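Local coordinates for protein glutathione S-transferase (Sphingobium chungbukense, PDB 6M1T) that binds glutathione and, as a bacterial beta-class glutathione S-transferase, probably transfers it to other molecules in detoxification, at residues A[2-7]-A[41-46]; A[16-19]-A[24-27]; A[18-23]-A[186-191]; A[61-64]-A[68-71]; A[107-112]-A[162-167]. All coordinates share one frame; numbering follows the deposited sequence.

Contact 1: A[2-7]-A[41-46]; sequences KLFISP and DDFLTV
An apolar contact without hydrogen bonds sets Phe4, on the middle strand of the sheet, against Phe43 and Val46 of the loop between strands 36-37 and 54-56. The Phe4 side chain leaves strand 2-5 on the face opposite Leu3, whose side chain meets helix 12-21. Val46 comes from the other direction: its CG1 lies over one face of the Phe4 ring, 4.0 Å from the centroid and displaced toward the rim, a CH-pi contact in which CG1 is 3.7 Å from Phe4 CE1. Phe43 slides past instead. With its CG anti to the backbone N (chi1 -176°), its ring reaches in until Phe43 CE1 lies 3.6 Å from Phe4 CB. The two ring planes are inclined at 39°, an oblique pairing with centroids 5.4 Å apart. Without the ring, as with an alanine at Phe4, Val46 CG1 would probably lose the face it rests on and a gap would open beside Phe43 CE1. Val30 and Ala54 also touch Phe43, and an Asx turn, Leu44 N to Asp42 OD1 at 3.1 Å, leads into the short 3-10 segment. The arrangement is a loop packed on the sheet of a thioredoxin-like domain, beside the glutathione-binding residues Arg35 and Val52.

Contact 2: A[16-19]-A[24-27]; sequences IALR and AFDA
Leu18 lies over one face of the Phe25 ring, and this overlap makes up most of the contact. Its CB stands 3.9 Å from the ring centroid, 19° off the normal, in a CH-pi arrangement displaced toward the rim; the nearest ring atom, Phe25 CE1, is 3.7 Å from Leu18 CB. Farther along the side chain, Leu18 CD1 extends the cover to the base of the ring, 3.9 Å from Phe25 CD2. Phe25 holds its CG between the backbone N and the carbonyl carbon (chi1 77°), which turns the ring back toward helix 12-21, from which the chain has just emerged. Arg19 adds a looser touch at the ring edge, Arg19 CG to Phe25 CZ at 4.2 Å, and one face of its guanidinium group lies over Phe25 CZ, while its NH2 is hydrogen-bonded to His15. A serine at Phe25 would probably uncover Leu18 CB and CD1 together and open a gap between helix 12-21 and the loop leading into strand 26-31. The two segments belong to the beta-alpha-beta unit of strand 2-5, helix 12-21 and strand 26-31. Leu18 also meets Ile73 of helix 66-75, whereas Arg19 runs to the other flank, against Ala193 and Ala197 of helix 189-198.

Contact 3: A[18-23]-A[186-191]; sequences LRETGA and AQRPSV. With SO4 (sulfate ion), chain E.
The seam between the thioredoxin-like N-terminal domain and the helical C-terminal domain is fastened here by a side-on salt bridge between Glu20 and Arg188. Arg188 NE donates to Glu20 OE2 at 2.8 Å, nearly straight at 170°, and Arg188 NH2 donates to Glu20 OE1, also at 2.8 Å. Both oxygens lie in the guanidinium plane, but the carboxylate is turned 40° from it, so that NE meets OE2 from above the carboxylate plane whereas NH2 approaches OE1 on the syn side. A bend at chi2 of Glu20 (-80°) turns the carboxylate toward the start of helix 189-198, where Ser190 OG donates to Glu20 OE2; the 2.5 Å between them is unusually short and is to be read with care. Water 1 gives OE2 a further hydrogen bond and accepts one from Ser190 N at 3.0 Å, bridging the carboxylate to the first turn of helix 189-198. Arg188 NE, the water and the nearby helix N-terminus would together probably favour the ionised form of Glu20. The NH1/NH2 edge of the guanidinium group faces a sulfate ion, probably from the crystallisation liquor, with Arg188 NH1 2.9 Å from sulfate O1; Phe151 adds a cation-pi contact to the same arginine. Beside this polar cluster, Arg19 CB packs on Ser190 CB at 3.8 Å. Arg19 also touches Ala194 farther along helix 189-198, while Val191 turns to Phe159 of helix 153-162, and Glu20 and Thr21 of helix 12-21 rest against Leu82.

Contact 4: A[61-64]-A[68-71]; sequences ETLT and AILL
Leu63 meets Ile69 and Ala68 across the tight connection from the outer strand 62-64 to helix 66-75, the last strand-to-helix step of the thioredoxin-like domain. Leu63 points at the helix with its CG anti to the backbone N (chi1 -158°), which lays its branched end against the first turns of the helix: CG is 4.3 Å from Ile69 CG1 and 4.5 Å from Ala68 CB, and Leu63 CD2 is 4.0 Å from Ala68 O. Ile69 starts out past the strand, but its long branch returns to it. CG1 lies beside the backbone N (chi1 -69°), and the extended second torsion, 169°, carries the terminal methyl over the strand backbone, where Ile69 CD1 comes within 3.8 Å of Thr64 CA. Thr64 takes part through its main chain, its own CB pointing away from the helix. The second subunit closes over the junction: its Tyr92 packs on Leu63, Ala68 and Leu71, and its Ser96 OG is hydrogen-bonded to Thr64 O. Glu65 and Asn66 of the glutathione pocket lie between the two segments, Asn66 opening the helix, so the junction sits between the second subunit and that pocket. Two carbonyls are met by carbon atoms rather than by donors across the contact, Thr64 O by Ala68 CB at 3.8 Å and Leu63 O by Ile69 CD1 at 3.4 Å.

Contact 5: A[107-112]-A[162-167]; sequences KAFVPL and LGWPAH
Phe109 gives the most surface to this contact, its ring meeting both Trp164 and Pro165. The six-membered ring of Trp164 turns its edge to one face of Phe109, a T-shaped (edge-to-face) pair with planes at 87° and centroids 5.2 Å apart. The atom leading that edge is Trp164 CE3, 3.7 Å from Phe109 CD2 and displaced toward the rim of the phenyl ring. At the base of the indole, Trp164 CB adds a second touch, 3.7 Å from Phe109 CE1. The phenyl ring is directed toward Trp164 by a CG that stands beside its backbone N, anti to the carbonyl carbon (chi1 -76°). Within the helical C-terminal domain, the pair ties the residues just after helix 89-108 to the loop that follows helix 153-162, next to bound glutathione: Trp164 packs on Cys10 and makes a further edge-to-face pair with His106, both glutathione-binding residues. Its NE1 is hydrogen-bonded to Gly8 O, which fixes the rotation of the indole and links it to the N-terminal domain. Pro165 takes the rim of the phenyl ring. Its CG lies in the ring plane, 3.9 Å from Phe109 CZ, while Pro165 CD is 3.8 Å from Phe109 CE1. Beyond the proline lies Met172 of the cysteine pocket, and Phe105 makes another edge-to-face pair with Phe109.

Contacts 1, 2 and 4 are built round one mixed sheet: contact 1 covers its middle strand, contact 2 joins helix 12-21 to the start of strand 26-31, and contact 4 joins the outer strand 62-64 to helix 66-75. Their centres lie 13 to 14 Å apart. Contact 3 shares Leu18 and Arg19 with contact 2, about 8 Å away between centres, and carries helix 12-21 over to helix 189-198. It spans most of the chain, enclosing contacts 4 and 5 in sequence. Contact 5, across the chain's centre from contacts 2, 3 and 4, lies within the C-terminal domain. Contacts 1, 4 and 5 lie near the glutathione site, in different parts of the fold, while contact 3 joins the two domains.

Contact 1: A[2-7]-A[41-46]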
# COMPACT_ATOMS: atom_id res chain seq x y z
N LYS A 2 -7.50 10.78 18.47
CA LYS A 2 -6.12 11.31 18.55
C LYS A 2 -5.39 10.83 17.30
O LYS A 2 -5.33 9.60 17.06
CB LYS A 2 -5.34 10.80 19.77
CG LYS A 2 -5.84 11.20 21.15
CD LYS A 2 -4.80 10.90 22.21
CE LYS A 2 -5.40 10.45 23.52
NZ LYS A 2 -5.73 9.00 23.47
N LEU A 3 -4.83 11.76 16.57
CA LEU A 3 -3.86 11.46 15.50
C LEU A 3 -2.43 11.66 16.01
O LEU A 3 -2.13 12.74 16.51
CB LEU A 3 -4.14 12.40 14.32
CG LEU A 3 -3.23 12.12 13.13
CD1 LEU A 3 -3.56 10.77 12.46
CD2 LEU A 3 -3.33 13.28 12.14
N PHE A 4 -1.58 10.64 15.84
CA PHE A 4 -0.16 10.65 16.22
C PHE A 4 0.65 11.05 15.01
O PHE A 4 0.49 10.40 13.96
CB PHE A 4 0.29 9.30 16.79
CG PHE A 4 -0.41 9.01 18.09
CD1 PHE A 4 -1.70 8.50 18.12
CD2 PHE A 4 0.21 9.32 19.30
CE1 PHE A 4 -2.34 8.27 19.32
CE2 PHE A 4 -0.43 9.07 20.50
CZ PHE A 4 -1.71 8.55 20.51
N ILE A 5 1.40 12.13 15.16
CA ILE A 5 2.14 12.79 14.07
C ILE A 5 3.62 12.95 14.40
O ILE A 5 4.01 12.98 15.57
CB ILE A 5 1.51 14.15 13.72
CG1 ILE A 5 1.67 15.21 14.81
CG2 ILE A 5 0.06 13.96 13.33
CD1 ILE A 5 1.49 16.63 14.27
N SER A 6 4.37 13.22 13.34
CA SER A 6 5.69 13.87 13.38
C SER A 6 5.68 14.96 12.30
O SER A 6 5.33 14.70 11.16
CB SER A 6 6.77 12.83 13.17
OG SER A 6 8.03 13.47 13.24
N PRO A 7 5.98 16.24 12.62
CA PRO A 7 5.77 17.33 11.65
C PRO A 7 6.44 17.05 10.31
O PRO A 7 7.63 16.73 10.27
CB PRO A 7 6.39 18.56 12.32
CG PRO A 7 6.30 18.22 13.78
CD PRO A 7 6.55 16.72 13.88
N ASP A 41 4.20 9.03 27.17
CA ASP A 41 3.70 7.65 26.92
C ASP A 41 4.68 6.96 25.96
O ASP A 41 5.24 7.64 25.09
CB ASP A 41 2.28 7.67 26.34
CG ASP A 41 1.27 8.36 27.24
OD1 ASP A 41 1.19 9.60 27.20
OD2 ASP A 41 0.59 7.65 27.98
N ASP A 42 4.88 5.65 26.11
CA ASP A 42 5.65 4.82 25.13
C ASP A 42 4.77 4.66 23.89
O ASP A 42 3.68 4.05 24.00
CB ASP A 42 6.06 3.47 25.73
CG ASP A 42 6.80 2.53 24.79
OD1 ASP A 42 7.14 2.93 23.66
OD2 ASP A 42 7.02 1.36 25.21
N PHE A 43 5.18 5.21 22.76
CA PHE A 43 4.36 5.18 21.52
C PHE A 43 4.17 3.74 21.04
O PHE A 43 3.19 3.50 20.33
CB PHE A 43 5.04 5.95 20.39
CG PHE A 43 4.22 6.02 19.13
CD1 PHE A 43 2.88 6.41 19.19
CD2 PHE A 43 4.78 5.72 17.89
CE1 PHE A 43 2.14 6.53 18.02
CE2 PHE A 43 4.01 5.78 16.73
CZ PHE A 43 2.70 6.21 16.81
N LEU A 44 5.08 2.81 21.37
CA LEU A 44 4.99 1.38 20.92
C LEU A 44 3.75 0.72 21.51
O LEU A 44 3.33 -0.29 20.94
CB LEU A 44 6.24 0.57 21.29
CG LEU A 44 7.57 1.07 20.71
CD1 LEU A 44 8.71 0.12 21.05
CD2 LEU A 44 7.48 1.28 19.20
N THR A 45 3.19 1.27 22.60
CA THR A 45 1.88 0.87 23.17
C THR A 45 0.74 1.17 22.20
O THR A 45 -0.26 0.47 22.28
CB THR A 45 1.58 1.60 24.48
OG1 THR A 45 2.68 1.27 25.31
CG2 THR A 45 0.25 1.20 25.08
N VAL A 46 0.88 2.19 21.35
CA VAL A 46 -0.19 2.67 20.43
C VAL A 46 0.03 2.01 19.08
O VAL A 46 -0.93 1.44 18.54
CB VAL A 46 -0.15 4.21 20.36
CG1 VAL A 46 -1.18 4.78 19.39
CG2 VAL A 46 -0.33 4.83 21.74

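Contact 2: A[16-19]-A[24-27]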
# COMPACT_ATOMS: atom_id res chain seq x y z
N ILE A 16 -4.28 16.87 7.52
CA ILE A 16 -5.04 17.71 6.54
C ILE A 16 -6.48 17.16 6.39
O ILE A 16 -7.43 17.94 6.41
CB ILE A 16 -4.30 17.80 5.21
CG1 ILE A 16 -3.03 18.62 5.37
CG2 ILE A 16 -5.22 18.34 4.11
CD1 ILE A 16 -2.01 18.48 4.27
N ALA A 17 -6.65 15.85 6.25
CA ALA A 17 -7.96 15.19 6.01
C ALA A 17 -8.93 15.47 7.16
O ALA A 17 -10.12 15.71 6.91
CB ALA A 17 -7.76 13.69 5.78
N LEU A 18 -8.49 15.35 8.41
CA LEU A 18 -9.34 15.66 9.58
C LEU A 18 -9.77 17.13 9.55
O LEU A 18 -10.92 17.40 9.97
CB LEU A 18 -8.58 15.31 10.86
CG LEU A 18 -8.44 13.81 11.10
CD1 LEU A 18 -7.35 13.54 12.11
CD2 LEU A 18 -9.75 13.21 11.55
N ARG A 19 -8.87 18.03 9.16
CA ARG A 19 -9.20 19.48 8.97
C ARG A 19 -10.24 19.62 7.83
O ARG A 19 -11.12 20.48 7.98
CB ARG A 19 -7.97 20.33 8.71
CG ARG A 19 -7.09 20.45 9.96
CD ARG A 19 -5.91 21.36 9.84
NE ARG A 19 -5.13 21.23 11.07
CZ ARG A 19 -5.26 21.98 12.16
NH1 ARG A 19 -6.10 22.99 12.18
NH2 ARG A 19 -4.53 21.69 13.22
N ALA A 24 -13.61 16.31 15.36
CA ALA A 24 -12.97 16.62 16.66
C ALA A 24 -11.73 15.73 16.73
O ALA A 24 -11.85 14.49 16.53
CB ALA A 24 -13.93 16.37 17.81
N PHE A 25 -10.56 16.32 16.99
CA PHE A 25 -9.34 15.50 17.14
C PHE A 25 -8.25 16.26 17.89
O PHE A 25 -8.23 17.52 17.94
CB PHE A 25 -8.87 15.02 15.75
CG PHE A 25 -8.17 16.07 14.93
CD1 PHE A 25 -8.89 16.99 14.20
CD2 PHE A 25 -6.77 16.14 14.90
CE1 PHE A 25 -8.25 17.96 13.46
CE2 PHE A 25 -6.13 17.08 14.09
CZ PHE A 25 -6.86 18.03 13.42
N ASP A 26 -7.36 15.48 18.47
CA ASP A 26 -6.10 15.96 19.05
C ASP A 26 -5.01 15.54 18.07
O ASP A 26 -5.08 14.41 17.58
CB ASP A 26 -5.86 15.39 20.45
CG ASP A 26 -6.96 15.70 21.43
OD1 ASP A 26 -7.48 16.82 21.36
OD2 ASP A 26 -7.27 14.82 22.25
N ALA A 27 -4.06 16.41 17.81
CA ALA A 27 -2.83 16.07 17.08
C ALA A 27 -1.73 15.92 18.13
O ALA A 27 -1.42 16.93 18.76
CB ALA A 27 -2.49 17.13 16.06

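Contact 3: A[18-23]-A[186-191]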
# COMPACT_ATOMS: atom_id res chain seq x y z
N LEU A 18 -8.49 15.35 8.41
CA LEU A 18 -9.34 15.66 9.58
C LEU A 18 -9.77 17.13 9.55
O LEU A 18 -10.92 17.40 9.97
CB LEU A 18 -8.58 15.31 10.86
CG LEU A 18 -8.44 13.81 11.10
CD1 LEU A 18 -7.35 13.54 12.11
CD2 LEU A 18 -9.75 13.21 11.55
N ARG A 19 -8.87 18.03 9.16
CA ARG A 19 -9.20 19.48 8.97
C ARG A 19 -10.24 19.62 7.83
O ARG A 19 -11.12 20.48 7.98
CB ARG A 19 -7.97 20.33 8.71
CG ARG A 19 -7.09 20.45 9.96
CD ARG A 19 -5.91 21.36 9.84
NE ARG A 19 -5.13 21.23 11.07
CZ ARG A 19 -5.26 21.98 12.16
NH1 ARG A 19 -6.10 22.99 12.18
NH2 ARG A 19 -4.53 21.69 13.22
N GLU A 20 -10.15 18.82 6.78
CA GLU A 20 -11.09 18.83 5.63
C GLU A 20 -12.48 18.31 6.05
O GLU A 20 -13.50 18.75 5.43
CB GLU A 20 -10.51 18.09 4.42
CG GLU A 20 -9.44 18.86 3.69
CD GLU A 20 -9.94 19.95 2.71
OE1 GLU A 20 -11.12 19.93 2.31
OE2 GLU A 20 -9.13 20.79 2.33
N THR A 21 -12.57 17.43 7.04
CA THR A 21 -13.87 16.87 7.47
C THR A 21 -14.47 17.61 8.68
O THR A 21 -15.67 17.40 8.96
CB THR A 21 -13.76 15.36 7.74
OG1 THR A 21 -12.92 15.18 8.88
CG2 THR A 21 -13.25 14.60 6.53
N GLY A 22 -13.68 18.37 9.44
CA GLY A 22 -14.16 19.08 10.64
C GLY A 22 -14.30 18.15 11.83
O GLY A 22 -15.00 18.49 12.76
N ALA A 23 -13.66 16.98 11.82
CA ALA A 23 -13.74 16.02 12.94
C ALA A 23 -13.09 16.63 14.18
O ALA A 23 -12.15 17.42 14.04
CB ALA A 23 -13.08 14.72 12.56
N ALA A 186 -2.37 23.99 -1.80
CA ALA A 186 -1.80 24.76 -0.68
C ALA A 186 -2.70 25.96 -0.34
O ALA A 186 -2.59 26.45 0.78
CB ALA A 186 -0.38 25.15 -1.01
N GLN A 187 -3.58 26.40 -1.23
CA GLN A 187 -4.48 27.55 -0.97
C GLN A 187 -5.68 27.07 -0.15
O GLN A 187 -6.41 27.92 0.35
CB GLN A 187 -4.92 28.20 -2.28
CG GLN A 187 -3.74 28.61 -3.16
CD GLN A 187 -4.14 29.64 -4.19
OE1 GLN A 187 -4.93 29.35 -5.10
NE2 GLN A 187 -3.62 30.84 -4.04
N ARG A 188 -5.89 25.76 -0.02
CA ARG A 188 -7.04 25.27 0.76
C ARG A 188 -6.78 25.65 2.21
O ARG A 188 -5.65 25.54 2.68
CB ARG A 188 -7.26 23.78 0.58
CG ARG A 188 -7.56 23.40 -0.86
CD ARG A 188 -7.78 21.92 -0.99
NE ARG A 188 -9.01 21.52 -0.32
CZ ARG A 188 -10.19 21.41 -0.91
NH1 ARG A 188 -10.33 21.65 -2.20
NH2 ARG A 188 -11.24 21.03 -0.22
N PRO A 189 -7.79 26.22 2.90
CA PRO A 189 -7.68 26.59 4.32
C PRO A 189 -7.20 25.45 5.24
O PRO A 189 -6.35 25.67 6.08
CB PRO A 189 -9.11 27.01 4.69
CG PRO A 189 -9.77 27.41 3.39
CD PRO A 189 -9.07 26.63 2.30
N SER A 190 -7.77 24.25 5.08
CA SER A 190 -7.36 23.02 5.80
C SER A 190 -5.85 22.83 5.67
O SER A 190 -5.21 22.47 6.63
CB SER A 190 -8.04 21.82 5.22
OG SER A 190 -7.43 21.51 3.97
N VAL A 191 -5.29 23.07 4.49
CA VAL A 191 -3.87 22.74 4.21
C VAL A 191 -2.98 23.75 4.92
O VAL A 191 -2.08 23.31 5.69
CB VAL A 191 -3.65 22.61 2.69
CG1 VAL A 191 -2.21 22.34 2.35
CG2 VAL A 191 -4.53 21.50 2.15
S SO4 E . -13.98 20.39 -3.04
O1 SO4 E . -12.91 21.28 -3.39
O2 SO4 E . -15.12 21.18 -2.67
O3 SO4 E . -13.60 19.54 -1.93
O4 SO4 E . -14.28 19.57 -4.18
O HOH W 1 -9.84 23.31 3.19

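Contact 4: A[61-64]-A[68-71]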
# COMPACT_ATOMS: atom_id res chain seq x y z
N GLU A 61 -9.66 2.14 20.12
CA GLU A 61 -8.99 1.27 19.12
C GLU A 61 -8.05 2.14 18.27
O GLU A 61 -8.46 3.23 17.95
CB GLU A 61 -10.02 0.63 18.21
CG GLU A 61 -9.35 -0.22 17.17
CD GLU A 61 -10.30 -0.94 16.24
OE1 GLU A 61 -11.56 -0.69 16.31
OE2 GLU A 61 -9.76 -1.77 15.46
N THR A 62 -6.86 1.65 17.92
CA THR A 62 -5.89 2.38 17.07
C THR A 62 -5.86 1.75 15.67
O THR A 62 -5.67 0.51 15.56
CB THR A 62 -4.50 2.44 17.73
OG1 THR A 62 -4.63 3.21 18.93
CG2 THR A 62 -3.43 3.08 16.86
N LEU A 63 -5.96 2.59 14.64
CA LEU A 63 -5.82 2.20 13.22
C LEU A 63 -4.45 2.68 12.71
O LEU A 63 -3.99 3.79 13.09
CB LEU A 63 -6.97 2.89 12.51
CG LEU A 63 -7.46 2.35 11.18
CD1 LEU A 63 -7.85 0.86 11.29
CD2 LEU A 63 -8.64 3.19 10.72
N THR A 64 -3.77 1.85 11.92
CA THR A 64 -2.47 2.22 11.31
C THR A 64 -2.57 2.11 9.79
O THR A 64 -3.55 1.51 9.30
CB THR A 64 -1.30 1.37 11.83
OG1 THR A 64 -1.61 0.02 11.52
CG2 THR A 64 -1.07 1.49 13.31
N ALA A 68 -5.71 3.07 5.08
CA ALA A 68 -6.85 2.74 5.96
C ALA A 68 -7.31 3.99 6.74
O ALA A 68 -8.52 4.22 6.83
CB ALA A 68 -6.47 1.62 6.88
N ILE A 69 -6.38 4.76 7.29
CA ILE A 69 -6.68 5.95 8.12
C ILE A 69 -7.41 6.96 7.27
O ILE A 69 -8.41 7.47 7.72
CB ILE A 69 -5.39 6.51 8.76
CG1 ILE A 69 -4.89 5.52 9.80
CG2 ILE A 69 -5.65 7.89 9.36
CD1 ILE A 69 -3.51 5.78 10.35
N LEU A 70 -6.88 7.23 6.09
CA LEU A 70 -7.40 8.27 5.18
C LEU A 70 -8.82 7.89 4.74
O LEU A 70 -9.72 8.76 4.79
CB LEU A 70 -6.44 8.42 4.01
CG LEU A 70 -5.14 9.20 4.33
CD1 LEU A 70 -4.19 9.08 3.16
CD2 LEU A 70 -5.44 10.65 4.67
N LEU A 71 -9.03 6.64 4.36
CA LEU A 71 -10.41 6.18 4.00
C LEU A 71 -11.37 6.32 5.19
O LEU A 71 -12.49 6.80 4.98
CB LEU A 71 -10.41 4.73 3.53
CG LEU A 71 -10.67 4.42 2.06
CD1 LEU A 71 -11.32 5.55 1.26
CD2 LEU A 71 -9.38 3.98 1.39

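Contact 5: A[107-112]-A[162-167]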
# COMPACT_ATOMS: atom_id res chain seq x y z
N LYS A 107 8.12 4.67 -0.69
CA LYS A 107 9.25 3.75 -0.40
C LYS A 107 10.44 4.15 -1.30
O LYS A 107 11.57 4.01 -0.81
CB LYS A 107 8.80 2.28 -0.49
CG LYS A 107 7.76 1.85 0.55
CD LYS A 107 8.00 2.39 1.96
CE LYS A 107 7.44 1.58 3.10
NZ LYS A 107 8.50 0.75 3.74
N ALA A 108 10.21 4.73 -2.49
CA ALA A 108 11.29 5.32 -3.34
C ALA A 108 12.19 6.27 -2.53
O ALA A 108 13.39 6.29 -2.80
CB ALA A 108 10.73 6.02 -4.56
N PHE A 109 11.63 7.04 -1.60
CA PHE A 109 12.33 8.13 -0.85
C PHE A 109 13.23 7.59 0.27
O PHE A 109 14.11 8.34 0.79
CB PHE A 109 11.34 9.09 -0.22
CG PHE A 109 10.68 10.04 -1.17
CD1 PHE A 109 11.29 11.27 -1.46
CD2 PHE A 109 9.46 9.76 -1.73
CE1 PHE A 109 10.66 12.14 -2.34
CE2 PHE A 109 8.84 10.63 -2.61
CZ PHE A 109 9.46 11.83 -2.92
N VAL A 110 13.01 6.35 0.71
CA VAL A 110 13.55 5.90 2.03
C VAL A 110 15.08 6.00 2.08
O VAL A 110 15.59 6.55 3.05
CB VAL A 110 12.98 4.52 2.42
CG1 VAL A 110 13.73 3.91 3.59
CG2 VAL A 110 11.50 4.66 2.71
N PRO A 111 15.87 5.52 1.09
CA PRO A 111 17.32 5.71 1.09
C PRO A 111 17.75 7.19 1.13
O PRO A 111 18.73 7.51 1.79
CB PRO A 111 17.80 5.12 -0.24
CG PRO A 111 16.67 4.17 -0.66
CD PRO A 111 15.42 4.80 -0.11
N LEU A 112 17.01 8.07 0.45
CA LEU A 112 17.31 9.53 0.43
C LEU A 112 17.16 10.12 1.83
O LEU A 112 17.82 11.16 2.06
CB LEU A 112 16.39 10.26 -0.55
CG LEU A 112 16.56 9.94 -2.02
CD1 LEU A 112 15.54 10.70 -2.84
CD2 LEU A 112 17.96 10.28 -2.51
N LEU A 162 4.84 15.28 -2.26
CA LEU A 162 5.44 16.26 -3.22
C LEU A 162 6.16 17.37 -2.47
O LEU A 162 7.05 17.99 -3.04
CB LEU A 162 4.34 16.79 -4.15
CG LEU A 162 3.76 15.78 -5.12
CD1 LEU A 162 2.72 16.44 -6.01
CD2 LEU A 162 4.82 15.13 -5.97
N GLY A 163 5.90 17.51 -1.16
CA GLY A 163 6.75 18.34 -0.29
C GLY A 163 8.11 17.76 0.05
O GLY A 163 8.90 18.52 0.65
N TRP A 164 8.41 16.48 -0.27
CA TRP A 164 9.67 15.81 0.16
C TRP A 164 10.86 16.03 -0.78
O TRP A 164 11.97 16.21 -0.29
CB TRP A 164 9.44 14.32 0.37
CG TRP A 164 8.54 14.05 1.53
CD1 TRP A 164 8.10 14.89 2.49
CD2 TRP A 164 7.97 12.76 1.82
NE1 TRP A 164 7.30 14.22 3.39
CE2 TRP A 164 7.18 12.91 2.97
CE3 TRP A 164 8.05 11.54 1.17
CZ2 TRP A 164 6.47 11.84 3.52
CZ3 TRP A 164 7.32 10.49 1.68
CH2 TRP A 164 6.56 10.64 2.85
N PRO A 165 10.71 15.97 -2.11
CA PRO A 165 11.87 16.09 -3.01
C PRO A 165 12.73 17.32 -2.70
O PRO A 165 13.95 17.21 -2.78
CB PRO A 165 11.22 16.17 -4.39
CG PRO A 165 9.92 15.44 -4.25
CD PRO A 165 9.47 15.73 -2.83
N ALA A 166 12.12 18.44 -2.31
CA ALA A 166 12.88 19.70 -2.11
C ALA A 166 13.87 19.53 -0.96
O ALA A 166 14.87 20.23 -0.93
CB ALA A 166 11.97 20.89 -1.90
N HIS A 167 13.63 18.57 -0.05
CA HIS A 167 14.51 18.33 1.12
C HIS A 167 15.58 17.30 0.83
O HIS A 167 16.41 17.12 1.70
CB HIS A 167 13.69 17.89 2.34
CG HIS A 167 12.74 18.94 2.75
ND1 HIS A 167 13.05 19.84 3.72
CD2 HIS A 167 11.50 19.24 2.32
CE1 HIS A 167 12.06 20.67 3.87
NE2 HIS A 167 11.09 20.33 3.01